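Long-range contacts in Ika8 (Synthetic construct, PDB 6G6P), which has no assigned function but is a synthetic construct that folds as an eight-bladed beta-propeller built from repeated WD-type sequences: residues Val9-His14 with Gly315-Trp320; Val138-Phe143 with Thr179-Ser184; Glu217-Gln222 with Gly231-Thr236; Leu261-Asn266 with Trp280-Gly285. All coordinates share one frame; numbering follows the deposited sequence.

In the eight-bladed ring of Ika8, contact 1 joins the two ends of the chain in one blade, contact 2 packs the inner strands of adjacent blades, and contacts 3 and 4 lie within single blades. Contacts 2, 3 and 4 follow one another along the chain and form a continuous path: A180 CB meets L221 CB at 3.5 Å between contacts 2 and 3, whose centres are about 17 Å apart, and A220 O meets L261 CD1 at 3.4 Å between contacts 3 and 4. Contact 1 stands apart, its centre about 23 Å from that of contact 4, yet its two segments enclose the other three in sequence.

Contact 1 of 4, residues Val9-His14 with Gly315-Trp320; sequences VSLEGH and GTVKVW
L11 lays its CD1 methyl across two valines of the opposing strand, 4.0 Å from V317 CG1 and 3.8 Å from V319 CG1, meeting the V319 side chain at about a right angle. The turn about its first torsion (chi1 -66°), which sets CG beside its own backbone N, starts the extended chain toward these methyls, while L11 CB passes 3.4 Å from V317 O. Further along, V9 CG2 faces V319 CG2 at 3.8 Å, so V319 uses one methyl for each of two neighbours. V317 and V319 also pack against V309 of strand 307-312, and L11 against W40 of the next blade.

This is the closure of the propeller ring: strand 7-11, from the start of the chain, is the outermost strand of the blade whose other three strands come from its end, the "velcro" arrangement known from WD propellers. The join is not fully zipped here, and a water spans the gap, accepting from L11 N at 2.8 Å and donating to V317 O at 2.9 Å and to V9 O. Beyond it the backbones meet directly, where H14 N gives a nearly straight bond (165°) to G315 O, 2.7 Å away. G13 CA lies 3.3 Å from that same G315 O. The H14 ring turns an edge to V317 CG2 and bonds through NE2 to S30 OG and through ND1 to T36 OG1.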
loop_
_atom_site.group_PDB
_atom_site.type_symbol
_atom_site.label_atom_id
_atom_site.label_comp_id
_atom_site.label_asym_id
_atom_site.label_seq_id
_atom_site.Cartn_x
_atom_site.Cartn_y
_atom_site.Cartn_z
ATOM N N VAL A 9 2.823 -17.382 14.899
ATOM C CA VAL A 9 2.846 -18.595 14.097
ATOM C C VAL A 9 4.193 -18.641 13.370
ATOM O O VAL A 9 4.857 -17.620 13.171
ATOM C CB VAL A 9 1.653 -18.595 13.110
ATOM C CG1 VAL A 9 1.610 -19.899 12.449
ATOM C CG2 VAL A 9 0.340 -18.073 13.684
ATOM N N SER A 10 4.640 -19.848 13.028
ATOM C CA SER A 10 5.599 -19.981 11.934
ATOM C C SER A 10 4.861 -20.165 10.609
ATOM O O SER A 10 3.866 -20.894 10.524
ATOM C CB SER A 10 6.572 -21.149 12.154
ATOM O OG SER A 10 7.549 -21.191 11.131
ATOM N N LEU A 11 5.348 -19.490 9.570
ATOM C CA LEU A 11 4.815 -19.659 8.226
ATOM C C LEU A 11 5.954 -20.002 7.283
ATOM O O LEU A 11 7.030 -19.402 7.359
ATOM C CB LEU A 11 4.082 -18.406 7.734
ATOM C CG LEU A 11 2.797 -18.021 8.466
ATOM C CD1 LEU A 11 2.199 -16.750 7.878
ATOM C CD2 LEU A 11 1.792 -19.159 8.417
ATOM N N GLU A 12 5.708 -20.970 6.395
ATOM C CA GLU A 12 6.750 -21.434 5.485
ATOM C C GLU A 12 7.237 -20.326 4.559
ATOM O O GLU A 12 8.408 -20.315 4.167
ATOM C CB GLU A 12 6.238 -22.621 4.665
ATOM C CG GLU A 12 7.306 -23.312 3.828
ATOM C CD GLU A 12 8.008 -24.426 4.580
ATOM O OE1 GLU A 12 9.222 -24.294 4.842
ATOM O OE2 GLU A 12 7.346 -25.434 4.905
ATOM N N GLY A 13 6.362 -19.394 4.194
ATOM C CA GLY A 13 6.766 -18.317 3.314
ATOM C C GLY A 13 6.915 -18.778 1.874
ATOM O O GLY A 13 6.317 -19.766 1.435
ATOM N N HIS A 14 7.740 -18.048 1.134
ATOM C CA HIS A 14 7.921 -18.283 -0.290
ATOM C C HIS A 14 9.387 -18.538 -0.601
ATOM O O HIS A 14 10.275 -18.324 0.228
ATOM C CB HIS A 14 7.406 -17.097 -1.117
ATOM C CG HIS A 14 5.934 -16.861 -0.984
ATOM N ND1 HIS A 14 5.071 -16.929 -2.056
ATOM C CD2 HIS A 14 5.173 -16.556 0.094
ATOM C CE1 HIS A 14 3.841 -16.676 -1.644
ATOM N NE2 HIS A 14 3.875 -16.447 -0.344
ATOM N N GLY A 315 11.751 -14.096 1.238
ATOM C CA GLY A 315 10.560 -14.901 1.094
ATOM C C GLY A 315 9.852 -15.244 2.385
ATOM O O GLY A 315 8.753 -15.811 2.334
ATOM N N THR A 316 10.438 -14.917 3.535
ATOM C CA THR A 316 9.836 -15.267 4.815
ATOM C C THR A 316 8.637 -14.379 5.121
ATOM O O THR A 316 8.619 -13.187 4.790
ATOM C CB THR A 316 10.865 -15.146 5.943
ATOM O OG1 THR A 316 11.366 -13.805 5.993
ATOM C CG2 THR A 316 12.028 -16.109 5.722
ATOM N N VAL A 317 7.633 -14.977 5.760
ATOM C CA VAL A 317 6.451 -14.281 6.253
ATOM C C VAL A 317 6.312 -14.606 7.730
ATOM O O VAL A 317 6.288 -15.782 8.119
ATOM C CB VAL A 317 5.177 -14.677 5.482
ATOM C CG1 VAL A 317 3.997 -13.811 5.905
ATOM C CG2 VAL A 317 5.402 -14.596 3.966
ATOM N N LYS A 318 6.238 -13.562 8.549
ATOM C CA LYS A 318 6.142 -13.689 9.992
ATOM C C LYS A 318 4.936 -12.908 10.485
ATOM O O LYS A 318 4.515 -11.927 9.855
ATOM C CB LYS A 318 7.419 -13.177 10.680
ATOM C CG LYS A 318 8.670 -13.973 10.311
ATOM C CD LYS A 318 9.899 -13.441 11.022
ATOM C CE LYS A 318 10.973 -14.508 11.108
ATOM N NZ LYS A 318 10.783 -15.567 10.081
ATOM N N VAL A 319 4.359 -13.374 11.598
ATOM C CA VAL A 319 3.202 -12.709 12.181
ATOM C C VAL A 319 3.427 -12.602 13.693
ATOM O O VAL A 319 3.870 -13.558 14.349
ATOM C CB VAL A 319 1.881 -13.455 11.886
ATOM C CG1 VAL A 319 1.794 -13.932 10.451
ATOM C CG2 VAL A 319 1.587 -14.530 12.896
ATOM N N TRP A 320 3.115 -11.446 14.251
ATOM C CA TRP A 320 3.475 -11.130 15.626
ATOM C C TRP A 320 2.266 -10.690 16.450
ATOM O O TRP A 320 1.210 -10.324 15.922
ATOM C CB TRP A 320 4.536 -10.017 15.683
ATOM C CG TRP A 320 5.593 -10.118 14.629
ATOM C CD1 TRP A 320 5.471 -9.785 13.311
ATOM C CD2 TRP A 320 6.952 -10.534 14.812
ATOM N NE1 TRP A 320 6.659 -9.987 12.658
ATOM C CE2 TRP A 320 7.587 -10.444 13.557
ATOM C CE3 TRP A 320 7.689 -10.981 15.911
ATOM C CZ2 TRP A 320 8.924 -10.786 13.372
ATOM C CZ3 TRP A 320 9.016 -11.319 15.727
ATOM C CH2 TRP A 320 9.619 -11.220 14.467
HETATM O O HOH W 1 6.514 -17.160 10.609
#

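Contact 2 of 4, residues Val138-Phe143 with Thr179-Ser184; sequences VTALQF and TALAFS
A140 CB presses against L181 CD1 at 3.5 Å, and two residues on, Q142 CG reaches L181 CB at the same separation of 3.5 Å. These touches join the innermost strands of two successive propeller blades, which run side by side at 19° with no hydrogen bond between the two segments, so that side chains rather than a shared sheet make the seam. Q142 bends at its second torsion (chi2 -75°), which folds the carboxamide back over the L181 backbone. Its NE2 comes within 3.3 Å of L181 O, but at an angle too poor for a hydrogen bond. An alanine in place of Q142 is likely to uncover the L181 carbonyl and open a gap beside L181 CB.

Further out, V149 of strand 147-152 packs on L181 from the first blade, and T139 OG1 binds I178 O, a polar tie across the seam. Each strand carries a classic beta bulge, T139 and A140 both facing G151, T179 and A180 both facing G191. At the other end F183 stands with CG between its backbone N and carbonyl carbon (chi1 65°), which brings its ring up to the first strand, where Q142 CB lies in the ring plane at the edge, 4.0 Å from F183 CE1.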
loop_
_atom_site.group_PDB
_atom_site.type_symbol
_atom_site.label_atom_id
_atom_site.label_comp_id
_atom_site.label_asym_id
_atom_site.label_seq_id
_atom_site.Cartn_x
_atom_site.Cartn_y
_atom_site.Cartn_z
ATOM N N VAL A 138 2.159 4.965 -12.735
ATOM C CA VAL A 138 1.244 5.193 -11.619
ATOM C C VAL A 138 1.845 4.551 -10.371
ATOM O O VAL A 138 1.925 3.324 -10.273
ATOM C CB VAL A 138 -0.152 4.632 -11.912
ATOM C CG1 VAL A 138 -1.068 4.838 -10.714
ATOM C CG2 VAL A 138 -0.736 5.281 -13.161
ATOM N N THR A 139 2.261 5.376 -9.409
ATOM C CA THR A 139 2.943 4.885 -8.218
ATOM C C THR A 139 2.047 4.814 -6.989
ATOM O O THR A 139 2.481 4.281 -5.962
ATOM C CB THR A 139 4.158 5.765 -7.897
ATOM O OG1 THR A 139 3.733 7.121 -7.714
ATOM C CG2 THR A 139 5.177 5.699 -9.024
ATOM N N ALA A 140 0.824 5.330 -7.058
ATOM C CA ALA A 140 -0.084 5.266 -5.923
ATOM C C ALA A 140 -1.506 5.491 -6.414
ATOM O O ALA A 140 -1.731 6.172 -7.417
ATOM C CB ALA A 140 0.283 6.292 -4.847
ATOM N N LEU A 141 -2.462 4.916 -5.686
ATOM C CA LEU A 141 -3.858 4.934 -6.106
ATOM C C LEU A 141 -4.742 4.735 -4.884
ATOM O O LEU A 141 -4.527 3.796 -4.112
ATOM C CB LEU A 141 -4.125 3.841 -7.150
ATOM C CG LEU A 141 -5.360 3.958 -8.047
ATOM C CD1 LEU A 141 -5.184 5.065 -9.067
ATOM C CD2 LEU A 141 -5.625 2.634 -8.742
ATOM N N GLN A 142 -5.724 5.617 -4.711
ATOM C CA GLN A 142 -6.697 5.512 -3.631
ATOM C C GLN A 142 -8.093 5.673 -4.212
ATOM O O GLN A 142 -8.330 6.571 -5.027
ATOM C CB GLN A 142 -6.448 6.560 -2.542
ATOM C CG GLN A 142 -4.997 6.663 -2.096
ATOM C CD GLN A 142 -4.564 5.513 -1.205
ATOM O OE1 GLN A 142 -5.393 4.833 -0.599
ATOM N NE2 GLN A 142 -3.255 5.288 -1.124
ATOM N N PHE A 143 -9.011 4.808 -3.788
ATOM C CA PHE A 143 -10.367 4.770 -4.319
ATOM C C PHE A 143 -11.361 4.869 -3.174
ATOM O O PHE A 143 -11.288 4.096 -2.214
ATOM C CB PHE A 143 -10.600 3.486 -5.121
ATOM C CG PHE A 143 -11.958 3.395 -5.749
ATOM C CD1 PHE A 143 -12.529 4.495 -6.365
ATOM C CD2 PHE A 143 -12.662 2.203 -5.728
ATOM C CE1 PHE A 143 -13.780 4.409 -6.945
ATOM C CE2 PHE A 143 -13.914 2.111 -6.305
ATOM C CZ PHE A 143 -14.473 3.213 -6.914
ATOM N N THR A 179 4.350 9.167 -3.367
ATOM C CA THR A 179 4.553 7.986 -2.533
ATOM C C THR A 179 3.258 7.430 -1.962
ATOM O O THR A 179 3.012 6.223 -2.066
ATOM C CB THR A 179 5.535 8.308 -1.394
ATOM O OG1 THR A 179 6.869 8.372 -1.913
ATOM C CG2 THR A 179 5.473 7.240 -0.308
ATOM N N ALA A 180 2.417 8.268 -1.358
ATOM C CA ALA A 180 1.180 7.780 -0.764
ATOM C C ALA A 180 0.141 8.889 -0.763
ATOM O O ALA A 180 0.467 10.079 -0.771
ATOM C CB ALA A 180 1.399 7.254 0.660
ATOM N N LEU A 181 -1.126 8.477 -0.763
ATOM C CA LEU A 181 -2.249 9.398 -0.851
ATOM C C LEU A 181 -3.316 9.001 0.160
ATOM O O LEU A 181 -3.247 7.945 0.795
ATOM C CB LEU A 181 -2.874 9.425 -2.257
ATOM C CG LEU A 181 -2.224 10.008 -3.519
ATOM C CD1 LEU A 181 -0.858 9.437 -3.794
ATOM C CD2 LEU A 181 -3.123 9.767 -4.719
ATOM N N ALA A 182 -4.310 9.876 0.291
ATOM C CA ALA A 182 -5.530 9.712 1.071
ATOM C C ALA A 182 -6.339 10.983 0.870
ATOM O O ALA A 182 -5.795 12.023 0.492
ATOM C CB ALA A 182 -5.265 9.479 2.562
ATOM N N PHE A 183 -7.640 10.892 1.119
ATOM C CA PHE A 183 -8.490 12.050 0.891
ATOM C C PHE A 183 -9.822 11.860 1.596
ATOM O O PHE A 183 -10.309 10.737 1.751
ATOM C CB PHE A 183 -8.739 12.289 -0.604
ATOM C CG PHE A 183 -9.510 11.189 -1.258
ATOM C CD1 PHE A 183 -8.870 10.042 -1.696
ATOM C CD2 PHE A 183 -10.883 11.263 -1.357
ATOM C CE1 PHE A 183 -9.575 9.012 -2.274
ATOM C CE2 PHE A 183 -11.594 10.240 -1.926
ATOM C CZ PHE A 183 -10.929 9.117 -2.393
ATOM N N SER A 184 -10.420 12.981 1.978
ATOM C CA SER A 184 -11.764 13.014 2.520
ATOM C C SER A 184 -12.730 13.541 1.460
ATOM O O SER A 184 -12.361 13.789 0.310
ATOM C CB SER A 184 -11.805 13.877 3.782
ATOM O OG SER A 184 -11.549 15.233 3.466
#

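Contact 3 of 4, residues Glu217-Gln222 with Gly231-Thr236; sequences EVTALQ and GAKDGT
K233 starts beside the backbone of E217, with its CB 4.0 Å from E217 O. Its CG then meets the T219 methyl, CG2, at 3.6 Å, the two side chains crossing at about a right angle. Bends at the second and third torsions (chi3 -58°) swing the rest of the chain toward the carboxylate of E217, where K233 CE lies 3.3 Å from E217 OE1. At the tip K233 NZ stays 3.9 Å from the same OE1, a long salt bridge between two exposed side chains. The backbone holds the base of this side chain: K233 N donates to E217 O at 3.1 Å, nearly along the C=O axis.

The segments belong to the beta hairpin of strands 218-224 and 227-232, the two inner strands of one WD-type blade, and a classic beta bulge shifts their register. T219 and A220 both face G231: G231 O takes T219 N at 2.8 Å and, weakly, A220 N, while G231 N returns a bond to A220 O at 3.0 Å. The T219 hydroxyl is directed elsewhere, to I258 O of the next blade. After the bulge, A232 to G235 form a type I turn leading to the third strand. D234 closes an Asx turn there, its OD1 accepting from T236 N and, at 2.7 Å, from T236 OG1; both donors approach from one face of the carboxylate. Q215 NE2 also bonds to that hydroxyl.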
loop_
_atom_site.group_PDB
_atom_site.type_symbol
_atom_site.label_atom_id
_atom_site.label_comp_id
_atom_site.label_asym_id
_atom_site.label_seq_id
_atom_site.Cartn_x
_atom_site.Cartn_y
_atom_site.Cartn_z
ATOM N N GLU A 217 14.289 12.118 0.789
ATOM C CA GLU A 217 14.010 10.796 0.235
ATOM C C GLU A 217 13.165 9.961 1.187
ATOM O O GLU A 217 13.693 9.094 1.892
ATOM C CB GLU A 217 15.304 10.041 -0.090
ATOM C CG GLU A 217 16.405 10.875 -0.716
ATOM C CD GLU A 217 17.652 10.057 -0.995
ATOM O OE1 GLU A 217 17.594 9.157 -1.860
ATOM O OE2 GLU A 217 18.687 10.306 -0.340
ATOM N N VAL A 218 11.859 10.201 1.222
ATOM C CA VAL A 218 10.977 9.348 2.007
ATOM C C VAL A 218 10.703 8.075 1.221
ATOM O O VAL A 218 10.627 8.085 -0.015
ATOM C CB VAL A 218 9.676 10.084 2.382
ATOM C CG1 VAL A 218 9.978 11.507 2.822
ATOM C CG2 VAL A 218 8.679 10.065 1.236
ATOM N N THR A 219 10.589 6.962 1.941
ATOM C CA THR A 219 10.374 5.659 1.333
ATOM C C THR A 219 9.023 5.055 1.677
ATOM O O THR A 219 8.620 4.076 1.041
ATOM C CB THR A 219 11.480 4.687 1.766
ATOM O OG1 THR A 219 11.354 4.429 3.168
ATOM C CG2 THR A 219 12.847 5.285 1.491
ATOM N N ALA A 220 8.322 5.602 2.666
ATOM C CA ALA A 220 7.031 5.076 3.074
ATOM C C ALA A 220 6.246 6.191 3.745
ATOM O O ALA A 220 6.809 6.981 4.508
ATOM C CB ALA A 220 7.187 3.881 4.024
ATOM N N LEU A 221 4.952 6.253 3.447
ATOM C CA LEU A 221 4.044 7.198 4.075
ATOM C C LEU A 221 2.792 6.460 4.518
ATOM O O LEU A 221 2.425 5.426 3.955
ATOM C CB LEU A 221 3.660 8.346 3.126
ATOM C CG LEU A 221 4.705 9.396 2.752
ATOM C CD1 LEU A 221 4.234 10.212 1.556
ATOM C CD2 LEU A 221 4.982 10.306 3.928
ATOM N N GLN A 222 2.128 7.009 5.530
ATOM C CA GLN A 222 0.876 6.427 5.996
ATOM C C GLN A 222 0.019 7.532 6.589
ATOM O O GLN A 222 0.455 8.232 7.508
ATOM C CB GLN A 222 1.138 5.329 7.025
ATOM C CG GLN A 222 -0.054 4.444 7.302
ATOM C CD GLN A 222 0.055 3.101 6.620
ATOM O OE1 GLN A 222 -0.547 2.124 7.059
ATOM N NE2 GLN A 222 0.828 3.041 5.546
ATOM N N GLY A 231 8.639 7.558 6.763
ATOM C CA GLY A 231 9.945 6.938 6.895
ATOM C C GLY A 231 10.820 7.338 5.723
ATOM O O GLY A 231 10.326 7.584 4.620
ATOM N N ALA A 232 12.126 7.407 5.961
ATOM C CA ALA A 232 13.069 7.875 4.958
ATOM C C ALA A 232 14.236 6.903 4.841
ATOM O O ALA A 232 14.373 5.956 5.622
ATOM C CB ALA A 232 13.583 9.282 5.288
ATOM N N LYS A 233 15.087 7.157 3.843
ATOM C CA LYS A 233 16.261 6.322 3.617
ATOM C C LYS A 233 17.291 6.449 4.731
ATOM O O LYS A 233 18.092 5.528 4.924
ATOM C CB LYS A 233 16.905 6.674 2.274
ATOM C CG LYS A 233 16.424 5.825 1.109
ATOM C CD LYS A 233 17.591 5.286 0.296
ATOM C CE LYS A 233 18.461 6.412 -0.240
ATOM N NZ LYS A 233 19.609 5.898 -1.036
ATOM N N ASP A 234 17.295 7.560 5.468
ATOM C CA ASP A 234 18.233 7.732 6.569
ATOM C C ASP A 234 17.851 6.929 7.804
ATOM O O ASP A 234 18.639 6.879 8.757
ATOM C CB ASP A 234 18.358 9.215 6.931
ATOM C CG ASP A 234 17.010 9.901 7.076
ATOM O OD1 ASP A 234 16.037 9.235 7.487
ATOM O OD2 ASP A 234 16.926 11.111 6.775
ATOM N N GLY A 235 16.674 6.311 7.818
ATOM C CA GLY A 235 16.237 5.510 8.941
ATOM C C GLY A 235 15.335 6.205 9.937
ATOM O O GLY A 235 14.999 5.604 10.963
ATOM N N THR A 236 14.925 7.442 9.668
ATOM C CA THR A 236 14.100 8.195 10.601
ATOM C C THR A 236 12.623 7.913 10.366
ATOM O O THR A 236 12.170 7.794 9.224
ATOM C CB THR A 236 14.364 9.696 10.472
ATOM O OG1 THR A 236 14.074 10.123 9.134
ATOM C CG2 THR A 236 15.816 10.011 10.799
#

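Contact 4 of 4, residues Leu261-Asn266 with Trp280-Gly285; sequences LAFSKN and WDILTG
At one end of a propeller blade, the hairpin turn between strands 258-264 and 267-272 meets the chain leaving strand 277-281. There N266 O accepts a bond from I282 N at 3.0 Å, with an N-H...O angle of 163°. The I282 side chain closes over the same residue: its CG1 sits between its backbone N and carbonyl carbon (chi1 52°), which carries it to 3.6 Å from N266 CB, the two side chains crossing at about a right angle. I282 CD1 goes further, to the edge of the F263 ring, 4.2 Å from CZ. Within this WD-type blade, V268 of the second strand, 267-272, packs against both F263 and I282, and K224 of the preceding blade makes a cation-pi contact with F263.

On the other flank the N266 carboxamide crosses L283 at a slant, its ND2 3.6 Å from L283 CD1. With the carboxamide cut back to an alanine here, L283 CD1 would probably lose this cover and the leucine be freer to turn, though the backbone bond could remain. Within the departing chain D281 OD1 accepts a weak bond from L283 N, and D281 O accepts from G285 N.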
loop_
_atom_site.group_PDB
_atom_site.type_symbol
_atom_site.label_atom_id
_atom_site.label_comp_id
_atom_site.label_asym_id
_atom_site.label_seq_id
_atom_site.Cartn_x
_atom_site.Cartn_y
_atom_site.Cartn_z
ATOM N N LEU A 261 5.993 0.699 6.391
ATOM C CA LEU A 261 5.322 1.325 7.519
ATOM C C LEU A 261 3.930 0.738 7.672
ATOM O O LEU A 261 3.251 0.451 6.681
ATOM C CB LEU A 261 5.230 2.846 7.346
ATOM C CG LEU A 261 6.474 3.684 7.656
ATOM C CD1 LEU A 261 6.214 5.156 7.343
ATOM C CD2 LEU A 261 6.893 3.506 9.108
ATOM N N ALA A 262 3.521 0.548 8.923
ATOM C CA ALA A 262 2.156 0.179 9.259
ATOM C C ALA A 262 1.710 1.053 10.422
ATOM O O ALA A 262 2.539 1.501 11.218
ATOM C CB ALA A 262 2.043 -1.305 9.608
ATOM N N PHE A 263 0.405 1.309 10.506
ATOM C CA PHE A 263 -0.132 2.340 11.392
ATOM C C PHE A 263 -1.556 1.957 11.769
ATOM O O PHE A 263 -2.433 1.891 10.902
ATOM C CB PHE A 263 -0.106 3.714 10.707
ATOM C CG PHE A 263 -0.443 4.868 11.611
ATOM C CD1 PHE A 263 -0.434 4.726 12.993
ATOM C CD2 PHE A 263 -0.768 6.104 11.064
ATOM C CE1 PHE A 263 -0.746 5.795 13.812
ATOM C CE2 PHE A 263 -1.079 7.173 11.870
ATOM C CZ PHE A 263 -1.070 7.021 13.242
ATOM N N SER A 264 -1.783 1.682 13.052
ATOM C CA SER A 264 -3.100 1.282 13.533
ATOM C C SER A 264 -3.270 1.756 14.970
ATOM O O SER A 264 -2.371 1.583 15.795
ATOM C CB SER A 264 -3.300 -0.240 13.450
ATOM O OG SER A 264 -4.633 -0.613 13.777
ATOM N N LYS A 265 -4.430 2.338 15.257
ATOM C CA LYS A 265 -4.736 2.987 16.538
ATOM C C LYS A 265 -3.602 3.963 16.835
ATOM O O LYS A 265 -3.363 4.876 16.026
ATOM C CB LYS A 265 -4.998 1.939 17.597
ATOM C CG LYS A 265 -6.141 1.021 17.219
ATOM C CD LYS A 265 -6.310 -0.171 18.146
ATOM C CE LYS A 265 -7.573 -0.936 17.764
ATOM N NZ LYS A 265 -8.531 -0.056 17.033
ATOM N N ASN A 266 -2.885 3.821 17.945
ATOM C CA ASN A 266 -1.745 4.676 18.240
ATOM C C ASN A 266 -0.422 3.929 18.133
ATOM O O ASN A 266 0.581 4.364 18.713
ATOM C CB ASN A 266 -1.893 5.288 19.629
ATOM C CG ASN A 266 -3.296 5.838 19.888
ATOM O OD1 ASN A 266 -3.813 6.641 19.117
ATOM N ND2 ASN A 266 -3.896 5.430 20.999
ATOM N N TRP A 280 6.159 1.333 17.890
ATOM C CA TRP A 280 6.147 2.594 18.613
ATOM C C TRP A 280 4.735 2.944 19.067
ATOM O O TRP A 280 3.740 2.509 18.480
ATOM C CB TRP A 280 6.697 3.740 17.754
ATOM C CG TRP A 280 7.925 3.399 16.971
ATOM C CD1 TRP A 280 7.978 2.859 15.716
ATOM C CD2 TRP A 280 9.283 3.585 17.385
ATOM N NE1 TRP A 280 9.285 2.695 15.328
ATOM C CE2 TRP A 280 10.106 3.133 16.334
ATOM C CE3 TRP A 280 9.883 4.088 18.544
ATOM C CZ2 TRP A 280 11.495 3.170 16.407
ATOM C CZ3 TRP A 280 11.261 4.123 18.615
ATOM C CH2 TRP A 280 12.053 3.666 17.554
ATOM N N ASP A 281 4.668 3.752 20.121
ATOM C CA ASP A 281 3.423 4.308 20.636
ATOM C C ASP A 281 3.479 5.817 20.419
ATOM O O ASP A 281 4.275 6.509 21.062
ATOM C CB ASP A 281 3.243 3.958 22.114
ATOM C CG ASP A 281 1.943 4.490 22.694
ATOM O OD1 ASP A 281 1.027 4.830 21.917
ATOM O OD2 ASP A 281 1.840 4.565 23.938
ATOM N N ILE A 282 2.642 6.324 19.509
ATOM C CA ILE A 282 2.686 7.742 19.164
ATOM C C ILE A 282 2.164 8.644 20.268
ATOM O O ILE A 282 2.281 9.869 20.159
ATOM C CB ILE A 282 1.897 8.037 17.873
ATOM C CG1 ILE A 282 0.487 7.457 17.962
ATOM C CG2 ILE A 282 2.632 7.499 16.665
ATOM C CD1 ILE A 282 -0.548 8.253 17.206
ATOM N N LEU A 283 1.576 8.080 21.324
ATOM C CA LEU A 283 1.176 8.906 22.455
ATOM C C LEU A 283 2.366 9.231 23.349
ATOM O O LEU A 283 2.471 10.346 23.868
ATOM C CB LEU A 283 0.077 8.206 23.256
ATOM C CG LEU A 283 -1.251 7.995 22.528
ATOM C CD1 LEU A 283 -2.338 7.562 23.499
ATOM C CD2 LEU A 283 -1.661 9.257 21.786
ATOM N N THR A 284 3.281 8.275 23.524
ATOM C CA THR A 284 4.428 8.455 24.398
ATOM C C THR A 284 5.762 8.506 23.666
ATOM O O THR A 284 6.726 9.047 24.215
ATOM C CB THR A 284 4.478 7.332 25.448
ATOM O OG1 THR A 284 5.559 7.568 26.358
ATOM C CG2 THR A 284 4.661 5.976 24.781
ATOM N N GLY A 285 5.842 7.972 22.449
ATOM C CA GLY A 285 7.095 7.915 21.728
ATOM C C GLY A 285 8.029 6.807 22.156
ATOM O O GLY A 285 9.160 6.745 21.661
#